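Local structure of geranyltranstransferase (IspA) (Helicobacter pylori, 3LLW) at residues S142-I145 with V146-K150; L57-L60 with C61-G65. The protein probably acts as a magnesium-dependent prenyltransferase of the FPP/GGPP synthase family, joining isoprenoid diphosphates in isoprene biosynthesis. All blocks are in the same frame, centred on the assembly; numbering follows the deposited sequence.

Contact 1. Residues S142-I145 with V146-K150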
loop_
_atom_site.group_PDB
_atom_site.type_symbol
_atom_site.label_atom_id
_atom_site.label_comp_id
_atom_site.label_asym_id
_atom_site.label_seq_id
_atom_site.Cartn_x
_atom_site.Cartn_y
_atom_site.Cartn_z
ATOM N N SER A 142 -0.509 4.352 -19.686
ATOM C CA SER A 142 0.061 4.835 -18.441
ATOM C C SER A 142 -0.887 5.739 -17.664
ATOM O O SER A 142 -1.025 5.583 -16.443
ATOM C CB SER A 142 1.435 5.477 -18.664
ATOM O OG SER A 142 1.360 6.584 -19.538
ATOM N N HIS A 143 -1.584 6.628 -18.369
ATOM C CA HIS A 143 -2.511 7.547 -17.715
ATOM C C HIS A 143 -3.708 6.833 -17.081
ATOM O O HIS A 143 -4.240 7.306 -16.077
ATOM C CB HIS A 143 -2.953 8.684 -18.649
ATOM C CG HIS A 143 -3.898 8.259 -19.727
ATOM N ND1 HIS A 143 -3.470 7.739 -20.930
ATOM C CD2 HIS A 143 -5.252 8.291 -19.790
ATOM C CE1 HIS A 143 -4.520 7.460 -21.683
ATOM N NE2 HIS A 143 -5.613 7.787 -21.015
ATOM N N ILE A 144 -4.108 5.695 -17.653
ATOM C CA ILE A 144 -5.182 4.890 -17.078
ATOM C C ILE A 144 -4.720 4.205 -15.784
ATOM O O ILE A 144 -5.449 4.228 -14.784
ATOM C CB ILE A 144 -5.783 3.876 -18.106
ATOM C CG1 ILE A 144 -6.611 4.617 -19.171
ATOM C CG2 ILE A 144 -6.631 2.781 -17.402
ATOM C CD1 ILE A 144 -7.005 3.755 -20.379
ATOM N N ILE A 145 -3.507 3.646 -15.791
ATOM C CA ILE A 145 -2.938 3.005 -14.586
ATOM C C ILE A 145 -2.782 4.008 -13.429
ATOM O O ILE A 145 -3.081 3.680 -12.267
ATOM C CB ILE A 145 -1.597 2.256 -14.877
ATOM C CG1 ILE A 145 -1.777 1.214 -15.986
ATOM C CG2 ILE A 145 -1.047 1.570 -13.627
ATOM C CD1 ILE A 145 -2.967 0.284 -15.807
ATOM N N VAL A 146 -2.364 5.232 -13.755
ATOM C CA VAL A 146 -2.216 6.281 -12.746
ATOM C C VAL A 146 -3.547 6.614 -12.081
ATOM O O VAL A 146 -3.640 6.563 -10.846
ATOM C CB VAL A 146 -1.498 7.534 -13.283
ATOM C CG1 VAL A 146 -1.723 8.740 -12.368
ATOM C CG2 VAL A 146 -0.015 7.247 -13.392
ATOM N N GLU A 147 -4.571 6.889 -12.891
ATOM C CA GLU A 147 -5.942 7.088 -12.384
ATOM C C GLU A 147 -6.494 5.947 -11.509
ATOM O O GLU A 147 -7.140 6.209 -10.514
ATOM C CB GLU A 147 -6.904 7.381 -13.529
ATOM C CG GLU A 147 -7.086 8.861 -13.779
ATOM C CD GLU A 147 -6.694 9.259 -15.192
ATOM O OE1 GLU A 147 -7.356 8.801 -16.151
ATOM O OE2 GLU A 147 -5.718 10.033 -15.338
ATOM N N LEU A 148 -6.225 4.701 -11.879
ATOM C CA LEU A 148 -6.747 3.546 -11.148
ATOM C C LEU A 148 -6.127 3.501 -9.773
ATOM O O LEU A 148 -6.818 3.293 -8.782
ATOM C CB LEU A 148 -6.461 2.247 -11.906
ATOM C CG LEU A 148 -7.230 2.011 -13.209
ATOM C CD1 LEU A 148 -6.614 0.908 -14.025
ATOM C CD2 LEU A 148 -8.688 1.758 -12.974
ATOM N N ILE A 149 -4.815 3.745 -9.735
ATOM C CA ILE A 149 -4.050 3.852 -8.498
ATOM C C ILE A 149 -4.511 5.003 -7.605
ATOM O O ILE A 149 -4.702 4.781 -6.389
ATOM C CB ILE A 149 -2.530 3.861 -8.779
ATOM C CG1 ILE A 149 -2.106 2.484 -9.298
ATOM C CG2 ILE A 149 -1.741 4.195 -7.523
ATOM C CD1 ILE A 149 -0.647 2.382 -9.717
ATOM N N LYS A 150 -4.726 6.199 -8.195
ATOM C CA LYS A 150 -5.330 7.345 -7.486
ATOM C C LYS A 150 -6.648 6.970 -6.822
ATOM O O LYS A 150 -6.904 7.351 -5.672
ATOM C CB LYS A 150 -5.673 8.507 -8.445
ATOM C CG LYS A 150 -4.537 9.259 -9.097
ATOM C CD LYS A 150 -5.095 10.559 -9.715
ATOM C CE LYS A 150 -4.122 11.218 -10.662
ATOM N NZ LYS A 150 -4.609 12.573 -11.032
#

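Contact 2. Residues L57-L60 with C61-G65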
loop_
_atom_site.group_PDB
_atom_site.type_symbol
_atom_site.label_atom_id
_atom_site.label_comp_id
_atom_site.label_asym_id
_atom_site.label_seq_id
_atom_site.Cartn_x
_atom_site.Cartn_y
_atom_site.Cartn_z
ATOM N N LEU A 57 -15.864 -5.927 -13.092
ATOM C CA LEU A 57 -16.106 -6.604 -14.364
ATOM C C LEU A 57 -17.494 -6.345 -14.956
ATOM O O LEU A 57 -17.643 -6.352 -16.164
ATOM C CB LEU A 57 -15.835 -8.097 -14.240
ATOM C CG LEU A 57 -14.375 -8.498 -14.062
ATOM C CD1 LEU A 57 -14.280 -9.967 -13.610
ATOM C CD2 LEU A 57 -13.617 -8.271 -15.360
ATOM N N ALA A 58 -18.485 -6.082 -14.112
ATOM C CA ALA A 58 -19.818 -5.717 -14.581
ATOM C C ALA A 58 -19.786 -4.461 -15.435
ATOM O O ALA A 58 -20.411 -4.430 -16.473
ATOM C CB ALA A 58 -20.766 -5.528 -13.423
ATOM N N VAL A 59 -19.039 -3.452 -14.991
ATOM C CA VAL A 59 -18.928 -2.167 -15.682
ATOM C C VAL A 59 -18.093 -2.316 -16.946
ATOM O O VAL A 59 -18.446 -1.816 -18.008
ATOM C CB VAL A 59 -18.302 -1.082 -14.764
ATOM C CG1 VAL A 59 -18.379 0.303 -15.401
ATOM C CG2 VAL A 59 -19.012 -1.037 -13.444
ATOM N N LEU A 60 -16.989 -3.031 -16.816
ATOM C CA LEU A 60 -16.022 -3.169 -17.877
ATOM C C LEU A 60 -16.487 -4.025 -19.064
ATOM O O LEU A 60 -16.397 -3.579 -20.216
ATOM C CB LEU A 60 -14.737 -3.702 -17.278
ATOM C CG LEU A 60 -13.559 -3.938 -18.192
ATOM C CD1 LEU A 60 -12.902 -2.616 -18.584
ATOM C CD2 LEU A 60 -12.639 -4.776 -17.397
ATOM N N CYS A 61 -17.002 -5.225 -18.786
ATOM C CA CYS A 61 -17.553 -6.119 -19.824
ATOM C C CYS A 61 -18.685 -5.482 -20.618
ATOM O O CYS A 61 -18.833 -5.745 -21.810
ATOM C CB CYS A 61 -18.086 -7.416 -19.216
ATOM S SG CYS A 61 -16.845 -8.483 -18.522
ATOM N N ALA A 62 -19.488 -4.673 -19.936
ATOM C CA ALA A 62 -20.557 -3.919 -20.559
ATOM C C ALA A 62 -20.055 -2.823 -21.499
ATOM O O ALA A 62 -20.657 -2.576 -22.543
ATOM C CB ALA A 62 -21.423 -3.317 -19.503
ATOM N N LEU A 63 -18.950 -2.177 -21.140
ATOM C CA LEU A 63 -18.532 -0.947 -21.830
ATOM C C LEU A 63 -17.485 -1.144 -22.923
ATOM O O LEU A 63 -17.384 -0.322 -23.841
ATOM C CB LEU A 63 -18.072 0.114 -20.825
ATOM C CG LEU A 63 -19.121 0.783 -19.928
ATOM C CD1 LEU A 63 -18.417 1.615 -18.860
ATOM C CD2 LEU A 63 -20.129 1.637 -20.706
ATOM N N VAL A 64 -16.704 -2.213 -22.827
ATOM C CA VAL A 64 -15.784 -2.547 -23.911
ATOM C C VAL A 64 -16.391 -3.671 -24.761
ATOM O O VAL A 64 -17.065 -4.556 -24.228
ATOM C CB VAL A 64 -14.331 -2.851 -23.395
ATOM C CG1 VAL A 64 -14.294 -4.043 -22.466
ATOM C CG2 VAL A 64 -13.355 -3.051 -24.552
ATOM N N GLY A 65 -16.197 -3.597 -26.081
ATOM C CA GLY A 65 -16.634 -4.653 -27.008
ATOM C C GLY A 65 -15.955 -5.972 -26.691
ATOM O O GLY A 65 -14.801 -5.979 -26.252
#

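Contact 1. Residues S142-I145 with V146-K150
Val146 N donates to Ser142 O at 3.0 Å, the first of four successive i to i+4 bonds opening helix 142-156. Glu147 N follows with a bond to His143 O that is almost straight at the hydrogen (173°), from well above the carbonyl plane. Leu148 N reaches Ile144 O at 3.0 Å and Ile149 N reaches Ile145 O at 3.1 Å, so all four carbonyls of 142-145 are engaged.

The side chains on the buried faces are hydrocarbon and ask for no polar partner. Ile144 and Leu148 run side by side, CG2 of the isoleucine 3.9 Å from CD1 of the leucine; chi1 of -71° turns that CG2 away from its own backbone N and lays it against the next turn. Ile145 serves two neighbours: its CD1 meets CD1 of Leu148 at 4.1 Å, while its CG2 meets CD1 of Ile149 at 4.0 Å. Leu148 also packs on Met199 and Val202 of helix 178-204.

On the partly exposed side, Glu147 bends back at chi2, laying its carboxylate against His143 O with OE2 3.2 Å from it; OE1 lies at the edge of the imidazole, near its plane. This acceptor-to-acceptor contact is no bond and is probably mildly unfavourable; the carbonyl's donor is Glu147 N. Glu147 OE1 stays 5.3 Å from His143 NE2, so there is no salt bridge. Ser142 OG is satisfied by Ser142 OG of the second subunit, whose Val146 receives Ile145. Main-chain polarity is thus met within the helix, whereas the Glu147 carboxylate gains no hydrogen bond from 142-145, and any help from His143 would depend on its unestablished protonation.

Contact 2. Residues L57-L60 with C61-G65
Cys61 begins the second segment by giving its N-H to Leu57 O at 2.9 Å. Its SG, beside its own backbone N at chi1 -67°, comes back over the preceding turn to lie 3.3 Å from Leu57 O and 4.4 Å from Leu57 CB. A compact thiol fits this buried place, with Tyr69 of helix 66-71 and Glu14 of helix 6-23 packed against it.

At Ala62 the regular amide bond to Ala58 O is already missing; its CB lies 3.4 Å from that oxygen, which is hydrogen-bonded by Asn292 ND2. Ala58 packs on Leu293 and Ala62 on Asn292, small methyls consistent with close approach of helix 287-301.

The irregularity continues at Leu63. Its N-H is shared between a weak bond to Val59 O and a 3.1 Å bond to Leu60 O, the latter entering from high above the carbonyl plane (67°). The side chain stays regular, lying alongside Val59 with CD1 3.7 Å from Val59 CG1; both are branched residues that fill the interface with helix 178-204, through Leu197 and Leu201.

Val64 is the first residue to leave helical backbone angles, yet its N still donates to Leu60 O at 3.0 Å. With chi1 at 62°, CG1 sits between its own N and carbonyl carbon and is pressed 3.1 Å from Leu60 O.

Gly65, extended and without a side chain, occupies the N-cap position of helix 66-71. The whole is a helix C-terminus where the last amides share acceptors, Leu60 O taking both Leu63 N and Val64 N, followed by a tight helix-to-helix junction in the predominantly helical polyprenyl synthase fold.

In the fold
Both contacts are buried turns of helix, but they mark contrasting ends: contact 1 opens helix 142-156, contact 2 closes helix 51-63. Their centres lie 18 Å apart and they do not touch, yet both lean on helix 178-204, which thus links them. Contact 1 faces the second subunit as well, whereas no other chain reaches contact 2, whose neighbours are helices 6-23, 66-71 and 287-301 of its own chain. Backbone bonding differs with position in the helix: regular from the first turn in 142-150, irregular from Ala62 on where helix 51-63 ends. Contact 1 also carries a partly exposed His-Glu edge; contact 2 is almost wholly apolar. Both lie away from the magnesium-binding residues Asp94 and Asp100.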